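Local coordinates for protein aldehyde dehydrogenase (Bartonella henselae, PDB 3I44) that probably oxidises aldehydes to carboxylic acids with nicotinamide adenine dinucleotide (phosphate) as hydride acceptor, as other members of the aldehyde dehydrogenase family do, at residues N24-Y29 with P40-V45; E96-R101 with A123-G128; D104-I109 with D118-A123; W173-V178 with M205-I210; L180-A185 with C190-K195. The protein carries 1 engineered substitution. All coordinates share one frame; numbering follows the deposited sequence.

Interaction 1: N24-Y29 with P40-V45; sequences NKRKFY and PHDLYV
Arg26 sets one edge of its guanidinium against the carboxylate of Asp42. The grip is side-on and uses two nitrogens, one for each oxygen. Arg26 NE gives a hydrogen bond of 2.9 Å to Asp42 OD1. Arg26 NH2 gives one of 2.5 Å to Asp42 OD2, a length not to be pressed at 2.0 Å resolution. Both are fairly straight, near 155° at the hydrogen. Together they form a two-point salt bridge.

Both oxygens lie close to the guanidinium plane. The match is not flat, however, because the two planes stand 50° apart. Both nitrogens therefore come from well out of the carboxylate plane, NE on the syn side of OD1. Arg26 turns CG away from its carbonyl carbon (chi1 -72°), and the chain then runs extended from CG to NE. That length lets it span a backbone gap of 7.4 Å between Arg26 CA and Asp42 CA. The two-point grip should limit rotation of the guanidinium. Arg26 NH1 adds a weak bond of 3.0 Å to Asn24 OD1.

The contact lies at the surface, and Asp42 is exposed. Both side chains rest on Val56 of strand 52-58, which runs between the strands that carry them. Strand 23-30 is broken by a bulge or short loop near this bridge. The pair is thus a salt bridge across a middle strand, joining strands 23-30 and 42-47 of a four-stranded mixed beta sheet.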
# COMPACT_ATOMS: atom_id res chain seq x y z
N ASN A 24 12.77 -2.92 37.68
CA ASN A 24 11.37 -2.52 37.72
C ASN A 24 11.08 -1.59 36.55
O ASN A 24 11.50 -0.43 36.56
CB ASN A 24 11.05 -1.80 39.04
CG ASN A 24 9.56 -1.58 39.27
OD1 ASN A 24 8.72 -1.82 38.41
ND2 ASN A 24 9.23 -1.13 40.47
N LYS A 25 10.35 -2.08 35.55
CA LYS A 25 10.16 -1.36 34.29
C LYS A 25 8.69 -1.39 33.86
O LYS A 25 8.36 -1.65 32.69
CB LYS A 25 11.07 -1.96 33.21
CG LYS A 25 12.55 -1.68 33.44
CD LYS A 25 12.93 -0.21 33.16
CE LYS A 25 14.39 0.04 33.49
NZ LYS A 25 14.80 1.48 33.37
N ARG A 26 7.82 -1.09 34.82
CA ARG A 26 6.39 -1.26 34.65
C ARG A 26 5.73 -0.06 33.98
O ARG A 26 4.56 -0.14 33.65
CB ARG A 26 5.71 -1.47 36.02
CG ARG A 26 5.95 -2.84 36.68
CD ARG A 26 5.05 -2.96 37.92
NE ARG A 26 5.06 -4.30 38.50
CZ ARG A 26 6.03 -4.76 39.29
NH1 ARG A 26 7.09 -4.01 39.60
NH2 ARG A 26 5.93 -5.98 39.78
N LYS A 27 6.46 1.04 33.83
CA LYS A 27 5.85 2.29 33.42
C LYS A 27 5.82 2.39 31.89
O LYS A 27 6.56 1.65 31.20
CB LYS A 27 6.59 3.49 34.03
CG LYS A 27 6.41 3.69 35.58
CD LYS A 27 7.15 4.95 36.03
CE LYS A 27 7.41 5.01 37.54
NZ LYS A 27 6.14 5.00 38.27
N PHE A 28 4.92 3.25 31.39
CA PHE A 28 4.79 3.62 29.97
C PHE A 28 5.24 5.08 29.79
O PHE A 28 5.23 5.84 30.74
CB PHE A 28 3.35 3.46 29.50
CG PHE A 28 2.79 2.06 29.66
CD1 PHE A 28 3.60 0.95 29.57
CD2 PHE A 28 1.43 1.88 29.86
CE1 PHE A 28 3.08 -0.33 29.71
CE2 PHE A 28 0.89 0.60 29.98
CZ PHE A 28 1.72 -0.51 29.92
N TYR A 29 5.68 5.45 28.59
CA TYR A 29 6.11 6.82 28.31
C TYR A 29 5.02 7.49 27.45
O TYR A 29 4.86 7.20 26.24
CB TYR A 29 7.48 6.88 27.64
CG TYR A 29 8.02 8.29 27.46
CD1 TYR A 29 8.57 9.00 28.52
CD2 TYR A 29 8.00 8.90 26.22
CE1 TYR A 29 9.08 10.30 28.36
CE2 TYR A 29 8.50 10.17 26.03
CZ TYR A 29 9.03 10.88 27.10
OH TYR A 29 9.51 12.15 26.90
N PRO A 40 -2.37 -2.91 36.84
CA PRO A 40 -1.21 -3.77 36.74
C PRO A 40 -1.49 -5.02 35.89
O PRO A 40 -2.59 -5.59 35.97
CB PRO A 40 -0.90 -4.12 38.20
CG PRO A 40 -1.43 -2.97 38.97
CD PRO A 40 -2.67 -2.57 38.25
N HIS A 41 -0.54 -5.39 35.02
CA HIS A 41 -0.57 -6.69 34.32
C HIS A 41 0.90 -7.01 34.06
O HIS A 41 1.45 -6.65 33.02
CB HIS A 41 -1.40 -6.62 33.03
CG HIS A 41 -1.63 -7.95 32.38
ND1 HIS A 41 -2.20 -8.08 31.13
CD2 HIS A 41 -1.34 -9.21 32.79
CE1 HIS A 41 -2.26 -9.36 30.81
NE2 HIS A 41 -1.77 -10.07 31.81
N ASP A 42 1.53 -7.61 35.07
CA ASP A 42 2.98 -7.82 35.12
C ASP A 42 3.44 -8.90 34.14
O ASP A 42 2.74 -9.90 33.92
CB ASP A 42 3.44 -8.21 36.52
CG ASP A 42 3.52 -7.03 37.48
OD1 ASP A 42 3.06 -5.91 37.12
OD2 ASP A 42 4.05 -7.22 38.62
N LEU A 43 4.60 -8.68 33.53
CA LEU A 43 5.22 -9.71 32.70
C LEU A 43 6.71 -9.64 32.94
O LEU A 43 7.32 -8.56 32.93
CB LEU A 43 4.85 -9.54 31.21
CG LEU A 43 5.44 -10.59 30.25
CD1 LEU A 43 4.94 -12.00 30.54
CD2 LEU A 43 5.12 -10.21 28.79
N TYR A 44 7.30 -10.79 33.21
CA TYR A 44 8.73 -10.84 33.39
C TYR A 44 9.37 -10.88 32.01
O TYR A 44 8.87 -11.57 31.10
CB TYR A 44 9.15 -12.08 34.19
CG TYR A 44 8.87 -11.95 35.66
CD1 TYR A 44 9.21 -10.79 36.35
CD2 TYR A 44 8.26 -12.99 36.38
CE1 TYR A 44 8.95 -10.64 37.70
CE2 TYR A 44 8.00 -12.85 37.77
CZ TYR A 44 8.36 -11.67 38.41
OH TYR A 44 8.14 -11.47 39.76
N VAL A 45 10.44 -10.11 31.86
CA VAL A 45 11.31 -10.23 30.71
C VAL A 45 12.39 -11.26 31.07
O VAL A 45 13.10 -11.07 32.05
CB VAL A 45 11.96 -8.87 30.36
CG1 VAL A 45 12.86 -9.01 29.15
CG2 VAL A 45 10.89 -7.82 30.13

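Interaction 2: E96-R101 with A123-G128; sequences EIYEKR and AQTATG
Tyr98 OH donates a 2.7 Å hydrogen bond to the backbone oxygen Thr125 O. The hydroxyl lies in the carbonyl plane, on a lone pair of Thr125 O, with a C=O...O angle of 126°. The acceptor in turn sits at the ring edge, near the plane of the tyrosine. With CG anti to the backbone N (chi1 -173°), the ring reaches straight across to the facing helix.

The bond is buried, and carbon atoms hem in the hydroxyl. Thr125 CG2 comes within 3.6 Å of Tyr98 OH. Gly128 CA is 3.4 Å from the same oxygen, and having no side chain there leaves the hydroxyl its place. Thr125 OG1 takes no part in the grip; it bonds instead to Ala120 O, a residue earlier in its own helix.

The two helical pieces run nearly antiparallel, at 165°, with axes 10.8 Å apart. That spacing is wide, and the tyrosine bridges it. The Tyr98 side chain also touches Ile210 of helix 202-213 and Ser129 further along helix 117-141. Arg101, just past the end of helix 84-100, forms a salt bridge with Glu209. Helix 84-100 thus contacts both helices 117-141 and 202-213.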
# COMPACT_ATOMS: atom_id res chain seq x y z
N GLU A 96 23.19 11.95 18.88
CA GLU A 96 24.21 12.30 19.87
C GLU A 96 23.96 11.57 21.19
O GLU A 96 24.89 10.99 21.74
CB GLU A 96 24.26 13.81 20.10
CG GLU A 96 25.05 14.15 21.33
CD GLU A 96 25.20 15.63 21.54
OE1 GLU A 96 24.35 16.42 21.09
OE2 GLU A 96 26.17 16.00 22.20
N ILE A 97 22.73 11.57 21.70
CA ILE A 97 22.45 10.88 22.95
C ILE A 97 22.50 9.35 22.75
O ILE A 97 22.97 8.63 23.61
CB ILE A 97 21.11 11.35 23.59
CG1 ILE A 97 21.20 12.84 23.97
CG2 ILE A 97 20.77 10.49 24.77
CD1 ILE A 97 19.88 13.60 23.86
N TYR A 98 22.05 8.87 21.60
CA TYR A 98 22.13 7.44 21.26
C TYR A 98 23.55 6.93 21.33
O TYR A 98 23.80 5.89 21.95
CB TYR A 98 21.55 7.18 19.88
CG TYR A 98 21.42 5.72 19.46
CD1 TYR A 98 20.21 5.01 19.64
CD2 TYR A 98 22.48 5.07 18.84
CE1 TYR A 98 20.09 3.66 19.20
CE2 TYR A 98 22.36 3.75 18.42
CZ TYR A 98 21.17 3.05 18.61
OH TYR A 98 21.11 1.75 18.17
N GLU A 99 24.49 7.69 20.75
CA GLU A 99 25.90 7.30 20.80
C GLU A 99 26.42 7.34 22.24
O GLU A 99 27.15 6.42 22.67
CB GLU A 99 26.81 8.14 19.88
CG GLU A 99 26.70 7.87 18.39
CD GLU A 99 27.13 6.45 17.96
OE1 GLU A 99 27.65 5.66 18.78
OE2 GLU A 99 26.95 6.13 16.76
N LYS A 100 26.03 8.36 23.00
CA LYS A 100 26.44 8.44 24.41
C LYS A 100 25.96 7.22 25.19
O LYS A 100 26.66 6.72 26.05
CB LYS A 100 25.95 9.73 25.08
CG LYS A 100 26.34 9.84 26.58
CD LYS A 100 26.04 11.22 27.17
CE LYS A 100 24.54 11.45 27.25
NZ LYS A 100 24.16 12.69 28.02
N ARG A 101 24.80 6.68 24.83
CA ARG A 101 24.25 5.55 25.60
C ARG A 101 24.45 4.20 24.93
O ARG A 101 23.83 3.20 25.34
CB ARG A 101 22.79 5.85 25.90
CG ARG A 101 22.64 7.08 26.76
CD ARG A 101 22.39 6.71 28.20
NE ARG A 101 21.06 7.08 28.60
CZ ARG A 101 20.33 6.50 29.56
NH1 ARG A 101 19.12 6.97 29.78
NH2 ARG A 101 20.78 5.47 30.26
N ALA A 123 26.79 -4.47 15.91
CA ALA A 123 25.77 -4.73 14.91
C ALA A 123 24.40 -4.34 15.45
O ALA A 123 23.77 -3.46 14.89
CB ALA A 123 25.81 -6.17 14.46
N GLN A 124 23.95 -4.93 16.56
CA GLN A 124 22.60 -4.59 17.08
C GLN A 124 22.48 -3.08 17.35
O GLN A 124 21.50 -2.44 16.96
CB GLN A 124 22.25 -5.42 18.32
CG GLN A 124 22.05 -6.93 18.04
CD GLN A 124 20.63 -7.25 17.60
OE1 GLN A 124 19.78 -6.36 17.50
NE2 GLN A 124 20.37 -8.53 17.31
N THR A 125 23.46 -2.50 18.04
CA THR A 125 23.38 -1.11 18.40
C THR A 125 23.87 -0.20 17.25
O THR A 125 23.20 0.74 16.88
CB THR A 125 24.13 -0.80 19.70
OG1 THR A 125 23.58 -1.61 20.76
CG2 THR A 125 23.98 0.70 20.05
N ALA A 126 25.00 -0.52 16.65
CA ALA A 126 25.55 0.27 15.55
C ALA A 126 24.64 0.40 14.33
O ALA A 126 24.67 1.43 13.71
CB ALA A 126 26.94 -0.31 15.11
N THR A 127 23.84 -0.62 13.97
CA THR A 127 22.92 -0.46 12.84
C THR A 127 21.89 0.65 13.10
O THR A 127 21.53 1.39 12.18
CB THR A 127 22.24 -1.78 12.39
OG1 THR A 127 21.46 -2.37 13.46
CG2 THR A 127 23.30 -2.73 11.93
N GLY A 128 21.48 0.81 14.36
CA GLY A 128 20.62 1.94 14.77
C GLY A 128 21.21 3.28 14.38
O GLY A 128 20.54 4.12 13.72

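Interaction 3: D104-I109 with D118-A123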
# COMPACT_ATOMS: atom_id res chain seq x y z
N ASP A 104 25.23 1.08 27.15
CA ASP A 104 24.01 0.73 27.90
C ASP A 104 23.04 -0.01 26.99
O ASP A 104 22.41 -1.00 27.38
CB ASP A 104 23.29 2.00 28.43
CG ASP A 104 23.98 2.62 29.64
OD1 ASP A 104 24.76 1.91 30.30
OD2 ASP A 104 23.73 3.81 29.92
N MET A 105 22.94 0.45 25.74
CA MET A 105 22.05 -0.18 24.77
C MET A 105 22.48 -1.59 24.38
O MET A 105 21.65 -2.53 24.35
CB MET A 105 21.91 0.72 23.53
CG MET A 105 20.90 0.21 22.49
SD MET A 105 19.21 0.23 23.09
CE MET A 105 18.82 1.99 23.06
N ALA A 106 23.78 -1.74 24.10
CA ALA A 106 24.35 -3.06 23.83
C ALA A 106 24.10 -4.07 24.97
O ALA A 106 23.73 -5.22 24.74
CB ALA A 106 25.86 -2.95 23.55
N LYS A 107 24.37 -3.66 26.20
CA LYS A 107 24.16 -4.54 27.36
C LYS A 107 22.67 -4.92 27.52
O LYS A 107 22.35 -6.07 27.79
CB LYS A 107 24.71 -3.90 28.66
N THR A 108 21.78 -3.94 27.30
CA THR A 108 20.34 -4.15 27.42
C THR A 108 19.87 -5.16 26.37
O THR A 108 19.17 -6.14 26.68
CB THR A 108 19.60 -2.87 27.28
OG1 THR A 108 20.05 -1.94 28.26
CG2 THR A 108 18.09 -3.06 27.40
N ILE A 109 20.29 -4.96 25.12
CA ILE A 109 19.92 -5.87 24.05
C ILE A 109 20.45 -7.28 24.30
O ILE A 109 19.69 -8.25 24.19
CB ILE A 109 20.38 -5.36 22.67
CG1 ILE A 109 19.60 -4.08 22.31
CG2 ILE A 109 20.23 -6.50 21.63
CD1 ILE A 109 20.07 -3.34 21.00
N ASP A 118 29.68 -8.45 22.01
CA ASP A 118 30.45 -7.75 20.98
C ASP A 118 29.53 -7.35 19.82
O ASP A 118 29.51 -6.18 19.41
CB ASP A 118 31.59 -8.61 20.43
CG ASP A 118 32.69 -8.85 21.44
OD1 ASP A 118 32.76 -8.11 22.46
OD2 ASP A 118 33.49 -9.80 21.19
N MET A 119 28.77 -8.33 19.32
CA MET A 119 27.86 -8.06 18.20
C MET A 119 26.64 -7.27 18.66
O MET A 119 26.05 -6.57 17.86
CB MET A 119 27.51 -9.31 17.39
CG MET A 119 26.44 -10.27 18.00
SD MET A 119 24.70 -9.81 17.80
CE MET A 119 24.53 -10.09 16.02
N ALA A 120 26.31 -7.31 19.96
CA ALA A 120 25.27 -6.46 20.52
C ALA A 120 25.68 -4.98 20.34
O ALA A 120 24.83 -4.12 20.11
CB ALA A 120 25.03 -6.78 22.05
N LEU A 121 26.96 -4.68 20.51
CA LEU A 121 27.45 -3.30 20.28
C LEU A 121 27.67 -3.04 18.78
O LEU A 121 27.12 -2.08 18.25
CB LEU A 121 28.73 -3.00 21.05
CG LEU A 121 29.32 -1.59 20.93
CD1 LEU A 121 28.34 -0.54 21.53
CD2 LEU A 121 30.68 -1.46 21.62
N ASN A 122 28.45 -3.88 18.10
CA ASN A 122 28.91 -3.54 16.75
C ASN A 122 27.90 -3.80 15.61
O ASN A 122 28.14 -3.39 14.49
CB ASN A 122 30.27 -4.18 16.42
CG ASN A 122 30.21 -5.69 16.27
OD1 ASN A 122 29.25 -6.26 15.69
ND2 ASN A 122 31.28 -6.37 16.74
N ALA A 123 26.79 -4.47 15.91
CA ALA A 123 25.77 -4.73 14.91
C ALA A 123 24.40 -4.34 15.45
O ALA A 123 23.77 -3.46 14.89
CB ALA A 123 25.81 -6.17 14.46
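Ala106 and Ala120 let two consecutive helices come close in a helix-loop-helix unit, where a short connection joins helix 102-113 to helix 117-141. The tight part is made by small side chains. Ala106 CA and Leu121 CA are only 4.7 Å apart. Ala120 CB points into the facing helix and lies 3.4 Å from the backbone oxygen Ala106 O. Ala106 CB packs 3.7 Å from Leu121 CA. The two methyl groups, Ala106 CB and Ala120 CB, are 4.2 Å apart, so each alanine meets backbone more closely than it meets the other methyl. The contact is one of apolar packing, with methyl groups set into the opposing helix surface.

The looser side opens at Leu121, which is exposed. Its CB still lies 3.8 Å from Ala106 CB. CG stands anti to the backbone N (chi1 -178°), which brings CD1 alongside the Ala106 methyl at 4.0 Å.

On the buried side the helices are not left to themselves. Met105, Ala106 and Ile109 all touch Thr125, one turn further along helix 117-141. Met105 and Ile109 also pack on Met175 of helix 174-188. Helix 117-141 has a wider pi-type turn at 120-123, beside the contact. Within helix 102-113, Asp104 O accepts two donors from opposite faces of its carbonyl plane: Thr108 N, and Thr108 OG1 at 2.7 Å.

Interaction 4: W173-V178 with M205-I210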
# COMPACT_ATOMS: atom_id res chain seq x y z
N TRP A 173 16.07 -7.79 16.06
CA TRP A 173 17.01 -6.74 15.75
C TRP A 173 16.36 -5.43 16.24
O TRP A 173 16.02 -4.53 15.44
CB TRP A 173 17.28 -6.70 14.24
CG TRP A 173 18.25 -7.73 13.75
CD1 TRP A 173 17.96 -8.90 13.11
CD2 TRP A 173 19.66 -7.63 13.79
NE1 TRP A 173 19.13 -9.56 12.77
CE2 TRP A 173 20.18 -8.80 13.19
CE3 TRP A 173 20.55 -6.67 14.27
CZ2 TRP A 173 21.55 -9.02 13.06
CZ3 TRP A 173 21.91 -6.90 14.16
CH2 TRP A 173 22.40 -8.06 13.56
N PRO A 174 16.17 -5.33 17.57
CA PRO A 174 15.25 -4.30 18.10
C PRO A 174 15.55 -2.84 17.70
O PRO A 174 14.65 -2.14 17.30
CB PRO A 174 15.32 -4.51 19.62
CG PRO A 174 16.48 -5.46 19.87
CD PRO A 174 16.67 -6.24 18.61
N MET A 175 16.79 -2.37 17.83
CA MET A 175 17.12 -0.99 17.53
C MET A 175 17.19 -0.76 16.03
O MET A 175 16.87 0.34 15.58
CB MET A 175 18.45 -0.54 18.15
CG MET A 175 18.35 0.09 19.51
SD MET A 175 17.05 1.31 19.70
CE MET A 175 15.79 0.29 20.46
N ASN A 176 17.59 -1.78 15.27
CA ASN A 176 17.48 -1.70 13.83
C ASN A 176 16.02 -1.33 13.46
O ASN A 176 15.76 -0.32 12.79
CB ASN A 176 17.87 -3.07 13.22
CG ASN A 176 17.90 -3.06 11.71
OD1 ASN A 176 16.97 -3.53 11.02
ND2 ASN A 176 19.02 -2.59 11.17
N GLN A 177 15.07 -2.12 13.98
CA GLN A 177 13.67 -2.02 13.62
C GLN A 177 12.99 -0.77 14.21
O GLN A 177 12.20 -0.14 13.53
CB GLN A 177 12.97 -3.36 13.98
CG GLN A 177 13.57 -4.54 13.19
CD GLN A 177 13.55 -5.91 13.92
OE1 GLN A 177 13.54 -5.97 15.17
NE2 GLN A 177 13.51 -7.01 13.14
N VAL A 178 13.35 -0.37 15.43
CA VAL A 178 12.80 0.85 16.03
C VAL A 178 13.29 2.11 15.30
O VAL A 178 12.48 2.97 14.97
CB VAL A 178 13.13 0.95 17.55
CG1 VAL A 178 12.84 2.34 18.08
CG2 VAL A 178 12.36 -0.13 18.32
N MET A 205 12.53 0.90 25.59
CA MET A 205 12.31 1.79 26.74
C MET A 205 13.52 2.71 26.94
O MET A 205 13.36 3.88 27.24
CB MET A 205 12.01 0.96 28.00
CG MET A 205 10.70 0.22 27.82
SD MET A 205 10.23 -0.80 29.20
CE MET A 205 9.73 0.45 30.41
N LEU A 206 14.72 2.18 26.76
CA LEU A 206 15.93 3.04 26.79
C LEU A 206 15.91 4.06 25.62
O LEU A 206 16.26 5.22 25.79
CB LEU A 206 17.21 2.19 26.78
CG LEU A 206 18.58 2.89 26.68
CD1 LEU A 206 18.76 3.99 27.79
CD2 LEU A 206 19.75 1.81 26.71
N PHE A 207 15.46 3.63 24.45
CA PHE A 207 15.31 4.53 23.31
C PHE A 207 14.34 5.65 23.67
O PHE A 207 14.58 6.83 23.36
CB PHE A 207 14.85 3.79 22.06
CG PHE A 207 14.82 4.63 20.83
CD1 PHE A 207 15.99 4.90 20.13
CD2 PHE A 207 13.64 5.17 20.37
CE1 PHE A 207 15.99 5.69 18.98
CE2 PHE A 207 13.62 5.95 19.21
CZ PHE A 207 14.79 6.20 18.52
N ALA A 208 13.27 5.28 24.39
CA ALA A 208 12.35 6.28 24.93
C ALA A 208 13.07 7.29 25.80
O ALA A 208 12.82 8.48 25.67
CB ALA A 208 11.20 5.62 25.71
N GLU A 209 13.93 6.82 26.70
CA GLU A 209 14.72 7.73 27.53
C GLU A 209 15.64 8.62 26.71
O GLU A 209 15.90 9.75 27.08
CB GLU A 209 15.59 6.97 28.53
CG GLU A 209 14.83 6.22 29.61
CD GLU A 209 15.79 5.47 30.55
OE1 GLU A 209 16.83 6.02 30.91
OE2 GLU A 209 15.54 4.32 30.88
N ILE A 210 16.22 8.07 25.64
CA ILE A 210 17.03 8.87 24.72
C ILE A 210 16.21 10.04 24.17
O ILE A 210 16.67 11.19 24.22
CB ILE A 210 17.66 8.01 23.65
CG1 ILE A 210 18.73 7.13 24.31
CG2 ILE A 210 18.35 8.85 22.52
CD1 ILE A 210 19.17 5.89 23.50
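A Met-aromatic contact and a CH-pi contact meet on one ring in the buried seam between helices 174-188 and 202-213. The ring is that of Phe207. Its CG stands anti to the backbone N (chi1 -174°), which carries the ring into the seam. Val178 lies over one face. Its CG1 is 4.0 Å from the ring centroid and 22° off the normal, displaced toward the rim. The nearest ring atom is Phe207 CD2, 3.7 Å from Val178 CG1. The two side chains run past one another in opposing directions. On the valine, CG1 does the touching.

Met175 approaches obliquely. Its SD is 4.7 Å from the centroid, 50° off the normal, and lies 3.8 Å from Phe207 CD1. The methionine chain is bent twice near its end, which also brings CE to 4.0 Å from Phe207 CB. The sulfur thus meets the ring at CD1, the terminal methyl meets CB, and the valine methyl lies over a face.

The seam is apolar and shared with other helices. Met175 also packs on Tyr98, and Ile210 touches Ile97. At the start of helix 174-188, Trp173 occupies the N-cap position. Gln177 OE1 turns back to accept from Trp173 N at 3.2 Å, with the donor above the amide carbonyl plane. The two helices follow strands 156-168 and 191-195 respectively. Such packing of successive helices belongs to the Rossmann-like, probably nucleotide-binding domain of aldehyde dehydrogenases.

Interaction 5: L180-A185 with C190-K195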
# COMPACT_ATOMS: atom_id res chain seq x y z
N LEU A 180 14.41 2.41 12.21
CA LEU A 180 13.78 2.41 10.88
C LEU A 180 12.35 2.96 10.88
O LEU A 180 11.90 3.41 9.84
CB LEU A 180 13.79 1.02 10.26
CG LEU A 180 15.14 0.59 9.64
CD1 LEU A 180 15.03 -0.89 9.19
CD2 LEU A 180 15.67 1.53 8.49
N LYS A 181 11.65 2.95 12.01
CA LYS A 181 10.30 3.44 12.04
C LYS A 181 10.18 4.82 12.68
O LYS A 181 9.52 5.66 12.13
CB LYS A 181 9.39 2.46 12.77
CG LYS A 181 9.31 1.11 12.05
CD LYS A 181 8.27 0.21 12.73
CE LYS A 181 8.39 -1.21 12.25
NZ LYS A 181 8.00 -1.38 10.80
N VAL A 182 10.82 5.04 13.82
CA VAL A 182 10.58 6.26 14.58
C VAL A 182 11.22 7.49 13.91
O VAL A 182 10.65 8.56 13.90
CB VAL A 182 11.11 6.15 16.02
CG1 VAL A 182 11.07 7.50 16.70
CG2 VAL A 182 10.30 5.09 16.81
N ILE A 183 12.44 7.32 13.39
CA ILE A 183 13.16 8.43 12.77
C ILE A 183 12.45 8.98 11.53
O ILE A 183 12.29 10.17 11.45
CB ILE A 183 14.65 8.08 12.48
CG1 ILE A 183 15.35 7.69 13.78
CG2 ILE A 183 15.36 9.23 11.76
CD1 ILE A 183 15.41 8.79 14.91
N PRO A 184 12.04 8.14 10.56
CA PRO A 184 11.38 8.78 9.40
C PRO A 184 10.00 9.38 9.76
O PRO A 184 9.58 10.37 9.15
CB PRO A 184 11.28 7.64 8.36
CG PRO A 184 11.40 6.38 9.15
CD PRO A 184 12.31 6.72 10.31
N ALA A 185 9.34 8.83 10.80
CA ALA A 185 8.05 9.35 11.24
C ALA A 185 8.23 10.75 11.86
O ALA A 185 7.47 11.66 11.57
CB ALA A 185 7.36 8.36 12.24
N CYS A 190 5.05 13.39 11.60
CA CYS A 190 4.06 12.55 12.28
C CYS A 190 4.31 12.48 13.77
O CYS A 190 5.44 12.67 14.20
CB CYS A 190 4.08 11.13 11.74
SG CYS A 190 3.61 10.97 10.04
N THR A 191 3.28 12.16 14.53
CA THR A 191 3.41 11.73 15.93
C THR A 191 3.04 10.23 15.96
O THR A 191 2.50 9.66 14.98
CB THR A 191 2.51 12.56 16.86
OG1 THR A 191 1.15 12.35 16.49
CG2 THR A 191 2.82 14.09 16.72
N MET A 192 3.35 9.55 17.06
CA MET A 192 3.37 8.07 17.01
C MET A 192 3.17 7.40 18.35
O MET A 192 3.50 7.96 19.39
CB MET A 192 4.70 7.56 16.42
CG MET A 192 5.93 7.94 17.23
SD MET A 192 7.39 8.29 16.19
CE MET A 192 6.91 9.87 15.51
N VAL A 193 2.63 6.18 18.30
CA VAL A 193 2.63 5.27 19.43
C VAL A 193 3.38 4.01 19.01
O VAL A 193 3.03 3.35 18.03
CB VAL A 193 1.22 4.90 19.91
CG1 VAL A 193 1.30 3.91 21.12
CG2 VAL A 193 0.46 6.17 20.31
N LEU A 194 4.45 3.73 19.76
CA LEU A 194 5.26 2.53 19.58
C LEU A 194 4.87 1.47 20.63
O LEU A 194 4.78 1.78 21.83
CB LEU A 194 6.74 2.86 19.72
CG LEU A 194 7.74 1.69 19.80
CD1 LEU A 194 7.77 0.91 18.51
CD2 LEU A 194 9.15 2.16 20.19
N LYS A 195 4.60 0.26 20.16
CA LYS A 195 4.51 -0.91 21.05
C LYS A 195 5.65 -1.85 20.72
O LYS A 195 5.61 -2.53 19.68
CB LYS A 195 3.18 -1.66 20.87
CG LYS A 195 3.00 -2.82 21.88
CD LYS A 195 2.13 -3.94 21.36
CE LYS A 195 2.91 -4.90 20.48
NZ LYS A 195 4.03 -5.59 21.20
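Met192 points its CB from strand 191-195 toward the helix that precedes it in the chain. CG then takes the crowded position between the backbone N and the carbonyl carbon (chi1 62°). Bends at the next two torsions curl the rest of the chain along the helix surface. SD is the first atom to touch. It lies 3.8 Å from Val182 CG1 and 4.0 Å from Ala185 CB. The terminal CE goes further in and sits 3.6 Å from Ala185 CB. It is also near the backbone carbon of Ala185.

Val182 and Met192 cross at about a right angle. Val182 offers a methyl to the sulfur, and Ala185 offers its methyl to the tip. Both helix residues lie one turn apart, so the thioether rests along one face of the helix.

A second tie lies nearer the turn. Cys190 N donates a 3.0 Å hydrogen bond to Ala185 O, bent to 143° at the hydrogen. Cys190 CB packs 3.4 Å from the same oxygen. This joins the last turn of the helix to Cys190, near the start of strand 191-195. The helix is kinked at Pro184, whose ring nitrogen makes no bond to the preceding turn.

Beyond the pair, Val182 touches Leu167 and Met192 touches Val165, both of strand 156-168. The backbone of Met192 also pairs with Val220. The contact closes the beta-alpha-beta crossover unit of strand 156-168, helix 174-188 and strand 191-195, in which the helix packs on two parallel strands.

Interactions 2, 3 and 4 form one buried helical cluster. Interactions 2 and 3 share Ala123 and helix 117-141, with centres 9 Å apart. Interactions 2 and 4 are also 9 Å apart, centre to centre, and Gln124 OE1 packs 3.3 Å from Trp173 CA there. Interaction 5 is nested in the loop closed by interaction 4. Both use helix 174-188, and Phe207 CE2 meets Val182 CG1 at 3.9 Å. Interaction 1 stands apart at the surface, but touches interaction 4 through Met205. A sodium ion, bound at Ile46, Glu112 and Ile199, lies about 12 Å from the Gln124 side chain and about 14 Å from that of Met175.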